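Local coordinates for protein starch synthase I (Hordeum vulgare, PDB 4HLN) that belongs to the plant starch synthases, two-domain proteins of the GT-B glycosyltransferase fold, and carries a glycan bound on its C-terminal domain, at residues 270-278 against 347-355; 421-431 against 507-516. All blocks are in the same frame, centred on the assembly; numbering follows the deposited sequence.

Contact 1 of 2, residues 270-278 against 347-355; sequences DWHASLVPV and FLKGAVVTA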
# COMPACT_ATOMS: atom_id res chain seq x y z
N ASP A 270 0.98 10.30 -2.12
CA ASP A 270 -0.18 10.54 -2.97
C ASP A 270 -0.29 11.99 -3.41
O ASP A 270 0.67 12.75 -3.30
CB ASP A 270 -1.45 10.07 -2.25
CG ASP A 270 -1.45 8.55 -2.02
OD1 ASP A 270 -1.29 7.80 -3.02
OD2 ASP A 270 -1.58 8.13 -0.84
N TRP A 271 -1.45 12.40 -3.92
CA TRP A 271 -1.48 13.73 -4.53
C TRP A 271 -1.48 14.81 -3.49
O TRP A 271 -1.00 15.91 -3.74
CB TRP A 271 -2.66 13.89 -5.50
CG TRP A 271 -3.96 14.23 -4.87
CD1 TRP A 271 -4.93 13.35 -4.49
CD2 TRP A 271 -4.45 15.54 -4.54
NE1 TRP A 271 -5.99 14.02 -3.95
CE2 TRP A 271 -5.73 15.37 -3.98
CE3 TRP A 271 -3.93 16.83 -4.67
CZ2 TRP A 271 -6.52 16.45 -3.55
CZ3 TRP A 271 -4.72 17.92 -4.25
CH2 TRP A 271 -5.99 17.72 -3.69
N HIS A 272 -2.02 14.51 -2.31
CA HIS A 272 -2.14 15.51 -1.27
C HIS A 272 -0.81 16.19 -0.96
O HIS A 272 -0.77 17.37 -0.64
CB HIS A 272 -2.74 14.91 -0.01
CG HIS A 272 -4.05 14.24 -0.25
ND1 HIS A 272 -4.16 12.90 -0.54
CD2 HIS A 272 -5.31 14.73 -0.26
CE1 HIS A 272 -5.43 12.59 -0.71
NE2 HIS A 272 -6.15 13.69 -0.55
N ALA A 273 0.27 15.43 -1.06
CA ALA A 273 1.60 15.94 -0.73
C ALA A 273 2.47 16.10 -1.97
O ALA A 273 3.69 16.21 -1.87
CB ALA A 273 2.29 15.00 0.26
N SER A 274 1.86 16.10 -3.15
CA SER A 274 2.63 15.94 -4.39
C SER A 274 3.29 17.20 -4.86
O SER A 274 4.10 17.18 -5.78
CB SER A 274 1.75 15.37 -5.50
OG SER A 274 1.75 13.95 -5.46
N LEU A 275 2.93 18.32 -4.24
CA LEU A 275 3.49 19.59 -4.67
C LEU A 275 4.84 19.81 -3.98
O LEU A 275 5.63 20.65 -4.41
CB LEU A 275 2.52 20.72 -4.33
CG LEU A 275 2.72 22.01 -5.12
CD1 LEU A 275 2.21 21.83 -6.55
CD2 LEU A 275 1.99 23.14 -4.46
N VAL A 276 5.10 19.04 -2.93
CA VAL A 276 6.32 19.21 -2.15
C VAL A 276 7.60 19.14 -3.01
O VAL A 276 8.43 20.04 -2.96
CB VAL A 276 6.37 18.18 -1.00
CG1 VAL A 276 7.78 18.04 -0.45
CG2 VAL A 276 5.38 18.57 0.08
N PRO A 277 7.76 18.06 -3.79
CA PRO A 277 8.95 17.92 -4.64
C PRO A 277 9.03 19.02 -5.68
O PRO A 277 10.13 19.34 -6.17
CB PRO A 277 8.76 16.58 -5.33
CG PRO A 277 7.35 16.20 -5.10
CD PRO A 277 6.89 16.88 -3.87
N VAL A 278 7.89 19.60 -6.03
CA VAL A 278 7.91 20.72 -6.97
C VAL A 278 8.46 21.95 -6.26
O VAL A 278 9.32 22.64 -6.78
CB VAL A 278 6.51 21.01 -7.58
CG1 VAL A 278 6.62 22.03 -8.71
CG2 VAL A 278 5.88 19.73 -8.09
N PHE A 347 -1.42 17.49 -9.81
CA PHE A 347 -0.52 17.32 -8.69
C PHE A 347 0.37 16.09 -8.76
O PHE A 347 1.60 16.22 -8.71
CB PHE A 347 -1.26 17.35 -7.35
CG PHE A 347 -1.47 18.74 -6.80
CD1 PHE A 347 -1.66 19.82 -7.65
CD2 PHE A 347 -1.45 18.96 -5.43
CE1 PHE A 347 -1.86 21.10 -7.15
CE2 PHE A 347 -1.65 20.23 -4.91
CZ PHE A 347 -1.85 21.30 -5.78
N LEU A 348 -0.24 14.92 -8.84
CA LEU A 348 0.50 13.66 -8.86
C LEU A 348 1.48 13.65 -10.02
O LEU A 348 2.65 13.28 -9.85
CB LEU A 348 -0.46 12.48 -8.98
CG LEU A 348 0.12 11.13 -8.61
CD1 LEU A 348 0.53 11.18 -7.17
CD2 LEU A 348 -0.91 10.03 -8.81
N LYS A 349 1.00 14.07 -11.19
CA LYS A 349 1.85 14.18 -12.36
C LYS A 349 3.08 15.05 -12.07
O LYS A 349 4.20 14.71 -12.43
CB LYS A 349 1.05 14.76 -13.52
CG LYS A 349 1.81 14.86 -14.83
CD LYS A 349 2.45 16.23 -15.02
CE LYS A 349 3.09 16.38 -16.41
NZ LYS A 349 3.63 17.75 -16.67
N GLY A 350 2.85 16.19 -11.41
CA GLY A 350 3.90 17.12 -11.03
C GLY A 350 4.99 16.48 -10.20
O GLY A 350 6.18 16.73 -10.41
N ALA A 351 4.58 15.64 -9.26
CA ALA A 351 5.52 14.88 -8.44
C ALA A 351 6.23 13.80 -9.24
O ALA A 351 7.41 13.57 -9.04
CB ALA A 351 4.81 14.25 -7.26
N VAL A 352 5.51 13.14 -10.14
CA VAL A 352 6.11 12.05 -10.91
C VAL A 352 7.24 12.63 -11.72
O VAL A 352 8.29 12.01 -11.93
CB VAL A 352 5.09 11.40 -11.85
CG1 VAL A 352 5.80 10.78 -13.02
CG2 VAL A 352 4.27 10.37 -11.11
N VAL A 353 7.03 13.86 -12.15
CA VAL A 353 7.99 14.55 -12.97
C VAL A 353 9.22 15.04 -12.18
O VAL A 353 10.29 15.11 -12.74
CB VAL A 353 7.30 15.69 -13.74
CG1 VAL A 353 8.23 16.87 -13.94
CG2 VAL A 353 6.78 15.16 -15.06
N THR A 354 9.06 15.35 -10.89
CA THR A 354 10.13 15.99 -10.10
C THR A 354 10.70 15.19 -8.93
O THR A 354 11.73 15.55 -8.37
CB THR A 354 9.65 17.33 -9.52
OG1 THR A 354 8.45 17.11 -8.75
CG2 THR A 354 9.37 18.31 -10.63
N ALA A 355 10.03 14.12 -8.52
CA ALA A 355 10.50 13.35 -7.37
C ALA A 355 11.80 12.69 -7.75
O ALA A 355 12.14 12.60 -8.92
CB ALA A 355 9.48 12.30 -6.98
O HOH W 1 12.32 17.82 -6.03
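Phe347, the first residue of helix 347-354, meets the benzo edge of Trp271 in an offset edge-to-face pair, the six-membered rings 5.4 Å apart between centroids and their planes at 69°. Trp271 CE3 comes to 3.4 Å from Phe347 CD2. The indole reaches this position because its CG sits between the backbone N and the carbonyl carbon (chi1 82°), which brings the CE3-CZ3 edge up to the phenyl ring. Over one face of Phe347 lies the methyl CD1 of Leu275, 16° off the ring normal, a CH-pi contact that a broad, flat side chain suits well. Thr240 and Gln236 of helix 235-252 also touch Phe347, so the ring lies between that helix and the turn at Trp271-Leu275.

At Leu348 the branch that touches is CD1, 3.5 Å from Ser274 OG. That small hydroxyl is bonded back to Asp270 O at 2.7 Å, approaching from above the carbonyl plane, so a polar group can lie against methyl groups in a buried place. Both segments belong to the N-terminal Rossmann-like half of the GT-B fold: residues 270-278 lead from strand 264-269 into helix 276-284, and helix 347-354 precedes strand 357-360 of the same sheet.

Gly350 presents bare backbone on the side facing Val278, whose methyl CG2 lies against its carbonyl oxygen. One residue on, Ala351 CB stands 3.4 Å from Ser274 O and also meets the ring of Pro277 at CG; a single methyl fits this close approach of the backbones. Thr354 folds its hydroxyl back onto the helix, donating from OG1 to Gly350 O at 2.8 Å, while Thr354 OG1 also lies 3.5 Å from Pro277 CB. Ala355, where the chain leaves the helix, brings its CA to 4.2 Å from Pro277 CB.

Contact 2 of 2, residues 421-431 against 507-516; sequences KAKCKAELQRE and VSHRITAGCD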
# COMPACT_ATOMS: atom_id res chain seq x y z
N LYS A 421 0.14 -28.39 10.85
CA LYS A 421 -0.71 -27.75 9.86
C LYS A 421 -1.79 -28.72 9.36
O LYS A 421 -2.93 -28.33 9.12
CB LYS A 421 0.13 -27.20 8.71
CG LYS A 421 -0.61 -26.18 7.87
CD LYS A 421 0.15 -25.83 6.59
CE LYS A 421 -0.73 -25.06 5.59
NZ LYS A 421 -1.15 -23.73 6.09
N ALA A 422 -1.42 -29.99 9.23
CA ALA A 422 -2.39 -31.02 8.84
C ALA A 422 -3.55 -31.13 9.84
O ALA A 422 -4.70 -31.27 9.45
CB ALA A 422 -1.70 -32.36 8.68
N LYS A 423 -3.22 -31.09 11.13
CA LYS A 423 -4.21 -31.09 12.19
C LYS A 423 -5.10 -29.84 12.13
O LYS A 423 -6.32 -29.93 12.31
CB LYS A 423 -3.53 -31.21 13.55
CG LYS A 423 -2.51 -32.33 13.59
CD LYS A 423 -2.07 -32.66 15.00
CE LYS A 423 -0.92 -33.67 14.97
NZ LYS A 423 -0.43 -34.07 16.32
N CYS A 424 -4.51 -28.69 11.86
CA CYS A 424 -5.29 -27.47 11.71
C CYS A 424 -6.30 -27.62 10.59
O CYS A 424 -7.47 -27.25 10.75
CB CYS A 424 -4.38 -26.23 11.49
SG CYS A 424 -3.48 -25.70 13.01
N LYS A 425 -5.86 -28.18 9.47
CA LYS A 425 -6.75 -28.39 8.33
C LYS A 425 -7.92 -29.30 8.67
O LYS A 425 -9.06 -29.06 8.24
CB LYS A 425 -5.99 -29.01 7.15
CG LYS A 425 -6.85 -29.19 5.91
CD LYS A 425 -6.09 -29.98 4.86
CE LYS A 425 -6.87 -30.10 3.57
NZ LYS A 425 -6.01 -30.63 2.50
N ALA A 426 -7.64 -30.36 9.43
CA ALA A 426 -8.66 -31.32 9.78
C ALA A 426 -9.64 -30.64 10.71
O ALA A 426 -10.85 -30.73 10.53
CB ALA A 426 -8.03 -32.51 10.44
N GLU A 427 -9.09 -29.92 11.68
CA GLU A 427 -9.91 -29.21 12.66
C GLU A 427 -10.72 -28.11 12.01
O GLU A 427 -11.78 -27.73 12.50
CB GLU A 427 -9.03 -28.66 13.77
CG GLU A 427 -8.64 -29.71 14.78
CD GLU A 427 -9.85 -30.44 15.34
OE1 GLU A 427 -10.55 -29.86 16.20
OE2 GLU A 427 -10.10 -31.60 14.92
N LEU A 428 -10.21 -27.59 10.90
CA LEU A 428 -10.92 -26.55 10.18
C LEU A 428 -12.05 -27.17 9.37
O LEU A 428 -13.16 -26.65 9.37
CB LEU A 428 -9.95 -25.77 9.29
CG LEU A 428 -10.56 -24.68 8.40
CD1 LEU A 428 -11.19 -23.56 9.24
CD2 LEU A 428 -9.51 -24.13 7.44
N GLN A 429 -11.77 -28.26 8.68
CA GLN A 429 -12.82 -28.95 7.94
C GLN A 429 -13.95 -29.30 8.90
O GLN A 429 -15.13 -29.14 8.58
CB GLN A 429 -12.29 -30.21 7.26
CG GLN A 429 -11.45 -29.89 6.04
CD GLN A 429 -10.57 -31.05 5.61
OE1 GLN A 429 -10.10 -31.83 6.44
NE2 GLN A 429 -10.34 -31.15 4.30
N ARG A 430 -13.58 -29.74 10.10
CA ARG A 430 -14.59 -30.10 11.09
C ARG A 430 -15.44 -28.89 11.49
O ARG A 430 -16.67 -28.96 11.47
CB ARG A 430 -13.95 -30.78 12.30
CG ARG A 430 -13.39 -32.17 11.97
CD ARG A 430 -13.06 -32.97 13.23
NE ARG A 430 -11.68 -33.46 13.21
CZ ARG A 430 -11.32 -34.68 12.86
NH1 ARG A 430 -12.22 -35.56 12.49
NH2 ARG A 430 -10.04 -35.03 12.87
N GLU A 431 -14.79 -27.79 11.84
CA GLU A 431 -15.50 -26.57 12.19
C GLU A 431 -16.46 -26.09 11.08
O GLU A 431 -17.50 -25.50 11.36
CB GLU A 431 -14.48 -25.49 12.49
CG GLU A 431 -15.01 -24.29 13.23
CD GLU A 431 -13.90 -23.26 13.50
OE1 GLU A 431 -12.71 -23.57 13.26
OE2 GLU A 431 -14.23 -22.13 13.95
N VAL A 507 -11.44 -16.77 13.35
CA VAL A 507 -11.73 -17.67 12.25
C VAL A 507 -10.83 -17.42 11.05
O VAL A 507 -10.46 -18.35 10.32
CB VAL A 507 -13.21 -17.62 11.83
CG1 VAL A 507 -13.43 -18.42 10.55
CG2 VAL A 507 -14.10 -18.17 12.96
N SER A 508 -10.45 -16.17 10.84
CA SER A 508 -9.56 -15.86 9.73
C SER A 508 -8.17 -16.45 9.98
O SER A 508 -7.50 -16.89 9.03
CB SER A 508 -9.51 -14.35 9.47
OG SER A 508 -8.99 -13.67 10.59
N HIS A 509 -7.74 -16.48 11.24
CA HIS A 509 -6.45 -17.09 11.57
C HIS A 509 -6.49 -18.59 11.26
O HIS A 509 -5.56 -19.14 10.67
CB HIS A 509 -6.08 -16.86 13.05
CG HIS A 509 -5.48 -15.51 13.34
ND1 HIS A 509 -4.17 -15.35 13.73
CD2 HIS A 509 -6.01 -14.27 13.29
CE1 HIS A 509 -3.92 -14.06 13.90
NE2 HIS A 509 -5.02 -13.38 13.65
N ARG A 510 -7.58 -19.24 11.66
CA ARG A 510 -7.73 -20.68 11.43
C ARG A 510 -7.87 -21.04 9.96
O ARG A 510 -7.41 -22.10 9.53
CB ARG A 510 -8.94 -21.21 12.18
CG ARG A 510 -8.64 -21.60 13.60
CD ARG A 510 -9.93 -21.92 14.33
NE ARG A 510 -10.04 -21.06 15.50
CZ ARG A 510 -11.15 -20.44 15.88
NH1 ARG A 510 -12.27 -20.59 15.18
NH2 ARG A 510 -11.13 -19.67 16.96
N ILE A 511 -8.52 -20.17 9.19
CA ILE A 511 -8.60 -20.39 7.76
C ILE A 511 -7.21 -20.28 7.16
O ILE A 511 -6.79 -21.13 6.38
CB ILE A 511 -9.54 -19.40 7.07
CG1 ILE A 511 -10.99 -19.85 7.25
CG2 ILE A 511 -9.23 -19.31 5.58
CD1 ILE A 511 -11.98 -18.77 7.03
N THR A 512 -6.48 -19.25 7.56
CA THR A 512 -5.15 -19.02 7.02
C THR A 512 -4.28 -20.24 7.28
O THR A 512 -3.57 -20.70 6.39
CB THR A 512 -4.51 -17.78 7.63
OG1 THR A 512 -5.36 -16.66 7.39
CG2 THR A 512 -3.14 -17.51 7.02
N ALA A 513 -4.35 -20.76 8.50
CA ALA A 513 -3.55 -21.93 8.86
C ALA A 513 -4.08 -23.21 8.23
O ALA A 513 -3.29 -24.05 7.81
CB ALA A 513 -3.45 -22.07 10.39
N GLY A 514 -5.40 -23.36 8.14
CA GLY A 514 -6.00 -24.60 7.69
C GLY A 514 -5.91 -24.88 6.20
O GLY A 514 -5.66 -26.02 5.79
N CYS A 515 -6.10 -23.83 5.40
CA CYS A 515 -6.08 -23.94 3.94
C CYS A 515 -4.72 -24.24 3.35
O CYS A 515 -3.69 -23.90 3.94
CB CYS A 515 -6.58 -22.64 3.30
SG CYS A 515 -8.30 -22.27 3.61
N ASP A 516 -4.73 -24.84 2.17
CA ASP A 516 -3.51 -25.17 1.46
C ASP A 516 -3.14 -24.01 0.56
O ASP A 516 -1.96 -23.68 0.39
CB ASP A 516 -3.70 -26.45 0.64
CG ASP A 516 -4.10 -27.64 1.52
OD1 ASP A 516 -3.36 -27.94 2.49
OD2 ASP A 516 -5.16 -28.24 1.25
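Lys425 and Asp516 form a salt bridge in the buried part of the contact: Lys425 NZ lies 2.8 Å from Asp516 OD2, which accepts through its syn lone pair. The lysine chain is extended, with CG anti to the backbone N (chi1 -177°), and its long aliphatic part passes Gly514 O before the ammonium group arrives. Val440 O and Glu438 O also accept from this ammonium, and Leu442 N donates to Asp516 OD2, so the ammonium has three acceptors and OD2 is shared between two donors.

One turn earlier, Lys421 bends at its last torsion (chi4 65°) and gives NZ to Ala513 O at 2.8 Å, from above the carbonyl plane, with a weaker bond to Cys515 O. A lysine is apt here because it meets carbonyls at the C-terminal end of helix 505-514. Nearer the surface, Glu431 OE2 forms a salt bridge with Arg510 NH1 at 2.8 Å, near the guanidinium plane.

Between these polar ends Leu428 lays CD2 3.6 Å from Gly514 CA, directly on the backbone, since glycine has no side chain in between. Cys424 adds a looser contact with the methyl of Ala513.

Segments 421-431 and 507-514 cross at -125°, their axes 8.4 Å apart at closest approach, in the C-terminal Rossmann-like domain. Leu428 and Ile511 both rest on strand 442-446, while Phe590 of helix 576-592 touches Lys425 and Asp516.

Contact 1 and contact 2 follow one another along the chain, the first complete before the second begins, and lie on opposite sides of the chain's centre. Their centres are 45 Å apart and their nearest atoms about 26 Å; they lie on different helices and beside different sheets. Residues 270-278 and 347-355 pack beside the nine-stranded mixed sheet of the N-terminal domain, whereas 421-431 and 507-516 belong with the six-stranded parallel sheet of the C-terminal one. Contact 1 joins a turn and the start of a helix to another helix, contact 2 joins two helices, each within its own Rossmann-like half, consistent with the two-domain GT-B architecture, in which each half has its own core.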